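Local atomic coordinates of luciferase-like monooxygenase (Streptomyces bottropensis, PDB entry 7BIP), a protein that probably acts as a monooxygenase of the bacterial luciferase family in the biosynthesis of the aromatic polyketide rishirilide. Residues H45-Y50 and F111-E115. Residues are numbered along the deposited sequence; the frame is centred on the assembly and turned at random.
Sequences HYFHEY and FLPDE
One carboxylate oxygen, OE2 of Glu115, takes two N-H groups from consecutive residues of the facing loop. His45 ND1 lies 2.8 Å from Glu115 OE2, nearly straight, on the syn side; a histidine suits the place because its ring N-H points in the imidazole plane, where the oxygen sits. The backbone N of Tyr46 approaches OE2 of Glu115 on the anti side at 3.0 Å, more tilted from the carboxylate plane. Glutamate fits because its chain, extended beyond CG (chi2 174°), spans the gap from helix 113-119 to the loop. Leu112, the N-cap residue of that helix, lays CD1 3.5 Å from ND1 of His45 and also approaches the ring of Tyr50 at its edge, an apolar filler among the rings. Beyond it, CE2 of Phe111 comes within 3.9 Å of CE1 of His45, the two rings almost perpendicular, while its CZ meets CE2 of Tyr50. Tyr50 gets there with CG anti to the backbone N (chi1 -176°), and its other neighbours include helix 240-262 and Phe8. At the far end, His48 presents NE2 at its ring edge for a weak, bent hydrogen bond to Asp114 OD1, 3.0 Å long. Phe47 sets CE2 near the carbonyl O of Asp114 and offers a flat apolar face to CB of Tyr46; the Phe47 side chain also packs on Met160 of the second subunit. The OH of Tyr46 is hydrogen-bonded to OE2 of Glu44. A glutamine in place of Glu115 would probably weaken the grip on His45 and the Tyr46 amide by removing the negative charge. In this TIM-barrel family protein, the loop after strand 39-42 thus meets the first turn of helix 113-119 and the loop before it, at the C-terminal ends of the barrel strands. With ND1 as donor, the in-plane bond holds the imidazole against turning and directs NE2 away from the carboxylate, toward Phe111.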
loop_
_atom_site.group_PDB
_atom_site.type_symbol
_atom_site.label_atom_id
_atom_site.label_comp_id
_atom_site.label_asym_id
_atom_site.label_seq_id
_atom_site.Cartn_x
_atom_site.Cartn_y
_atom_site.Cartn_z
ATOM N N HIS A 45 12.488 4.071 -1.192
ATOM C CA HIS A 45 13.613 4.691 -0.491
ATOM C C HIS A 45 13.111 5.358 0.782
ATOM O O HIS A 45 11.936 5.715 0.891
ATOM C CB HIS A 45 14.328 5.731 -1.349
ATOM C CG HIS A 45 15.408 5.160 -2.203
ATOM N ND1 HIS A 45 16.467 4.448 -1.683
ATOM C CD2 HIS A 45 15.581 5.169 -3.545
ATOM C CE1 HIS A 45 17.256 4.057 -2.667
ATOM N NE2 HIS A 45 16.737 4.474 -3.807
ATOM N N TYR A 46 14.028 5.560 1.739
ATOM C CA TYR A 46 13.674 6.104 3.048
ATOM C C TYR A 46 14.539 7.303 3.422
ATOM O O TYR A 46 15.749 7.311 3.171
ATOM C CB TYR A 46 13.809 5.039 4.148
ATOM C CG TYR A 46 12.988 3.807 3.886
ATOM C CD1 TYR A 46 11.725 3.652 4.450
ATOM C CD2 TYR A 46 13.469 2.798 3.060
ATOM C CE1 TYR A 46 10.964 2.508 4.199
ATOM C CE2 TYR A 46 12.728 1.659 2.807
ATOM C CZ TYR A 46 11.477 1.520 3.377
ATOM O OH TYR A 46 10.749 0.380 3.114
ATOM N N PHE A 47 13.893 8.314 4.017
ATOM C CA PHE A 47 14.491 9.361 4.860
ATOM C C PHE A 47 15.068 10.570 4.133
ATOM O O PHE A 47 15.132 11.655 4.715
ATOM C CB PHE A 47 15.610 8.813 5.758
ATOM C CG PHE A 47 15.253 7.569 6.497
ATOM C CD1 PHE A 47 14.016 7.422 7.104
ATOM C CD2 PHE A 47 16.166 6.537 6.581
ATOM C CE1 PHE A 47 13.696 6.266 7.774
ATOM C CE2 PHE A 47 15.861 5.388 7.257
ATOM C CZ PHE A 47 14.619 5.245 7.857
ATOM N N HIS A 48 15.523 10.408 2.896
ATOM C CA HIS A 48 16.261 11.460 2.216
ATOM C C HIS A 48 15.436 12.006 1.063
ATOM O O HIS A 48 14.542 11.334 0.549
ATOM C CB HIS A 48 17.600 10.936 1.690
ATOM C CG HIS A 48 18.524 10.462 2.767
ATOM N ND1 HIS A 48 19.216 11.330 3.585
ATOM C CD2 HIS A 48 18.868 9.214 3.163
ATOM C CE1 HIS A 48 19.947 10.636 4.441
ATOM N NE2 HIS A 48 19.754 9.350 4.205
ATOM N N GLU A 49 15.757 13.234 0.645
ATOM C CA GLU A 49 15.104 13.781 -0.540
ATOM C C GLU A 49 15.286 12.872 -1.749
ATOM O O GLU A 49 14.410 12.819 -2.625
ATOM C CB GLU A 49 15.633 15.188 -0.826
ATOM C CG GLU A 49 15.181 16.205 0.202
ATOM C CD GLU A 49 16.238 17.243 0.522
ATOM O OE1 GLU A 49 16.785 17.861 -0.419
ATOM O OE2 GLU A 49 16.528 17.432 1.723
ATOM N N TYR A 50 16.402 12.143 -1.814
ATOM C CA TYR A 50 16.598 11.116 -2.831
ATOM C C TYR A 50 15.681 9.918 -2.589
ATOM O O TYR A 50 16.030 8.994 -1.844
ATOM C CB TYR A 50 18.070 10.675 -2.859
ATOM C CG TYR A 50 18.422 9.679 -3.943
ATOM C CD1 TYR A 50 18.604 10.082 -5.261
ATOM C CD2 TYR A 50 18.577 8.329 -3.642
ATOM C CE1 TYR A 50 18.936 9.161 -6.250
ATOM C CE2 TYR A 50 18.906 7.405 -4.617
ATOM C CZ TYR A 50 19.086 7.825 -5.916
ATOM O OH TYR A 50 19.408 6.897 -6.879
ATOM N N PHE A 111 21.245 0.236 -0.921
ATOM C CA PHE A 111 22.616 0.726 -0.848
ATOM C C PHE A 111 22.804 1.981 -0.006
ATOM O O PHE A 111 23.955 2.327 0.273
ATOM C CB PHE A 111 23.164 0.986 -2.259
ATOM C CG PHE A 111 22.506 2.135 -2.969
ATOM C CD1 PHE A 111 23.134 3.372 -3.040
ATOM C CD2 PHE A 111 21.270 1.976 -3.574
ATOM C CE1 PHE A 111 22.532 4.432 -3.696
ATOM C CE2 PHE A 111 20.659 3.035 -4.235
ATOM C CZ PHE A 111 21.291 4.263 -4.293
ATOM N N LEU A 112 21.745 2.667 0.411
ATOM C CA LEU A 112 21.913 3.863 1.228
ATOM C C LEU A 112 22.279 3.451 2.646
ATOM O O LEU A 112 21.529 2.694 3.270
ATOM C CB LEU A 112 20.644 4.702 1.229
ATOM C CG LEU A 112 20.218 5.304 -0.115
ATOM C CD1 LEU A 112 18.945 6.134 0.037
ATOM C CD2 LEU A 112 21.342 6.135 -0.702
ATOM N N PRO A 113 23.407 3.911 3.188
ATOM C CA PRO A 113 23.814 3.436 4.523
ATOM C C PRO A 113 22.816 3.765 5.621
ATOM O O PRO A 113 22.601 2.940 6.517
ATOM C CB PRO A 113 25.165 4.133 4.740
ATOM C CG PRO A 113 25.675 4.385 3.347
ATOM C CD PRO A 113 24.452 4.728 2.545
ATOM N N ASP A 114 22.174 4.936 5.567
ATOM C CA ASP A 114 21.207 5.279 6.605
ATOM C C ASP A 114 20.006 4.341 6.608
ATOM O O ASP A 114 19.392 4.132 7.660
ATOM C CB ASP A 114 20.736 6.723 6.442
ATOM C CG ASP A 114 21.832 7.724 6.739
ATOM O OD1 ASP A 114 21.639 8.922 6.455
ATOM O OD2 ASP A 114 22.892 7.307 7.248
ATOM N N GLU A 115 19.625 3.797 5.447
ATOM C CA GLU A 115 18.539 2.819 5.435
ATOM C C GLU A 115 18.923 1.576 6.222
ATOM O O GLU A 115 18.146 1.094 7.052
ATOM C CB GLU A 115 18.145 2.460 3.999
ATOM C CG GLU A 115 17.535 3.627 3.229
ATOM C CD GLU A 115 17.273 3.324 1.760
ATOM O OE1 GLU A 115 17.814 2.320 1.238
ATOM O OE2 GLU A 115 16.547 4.120 1.122
#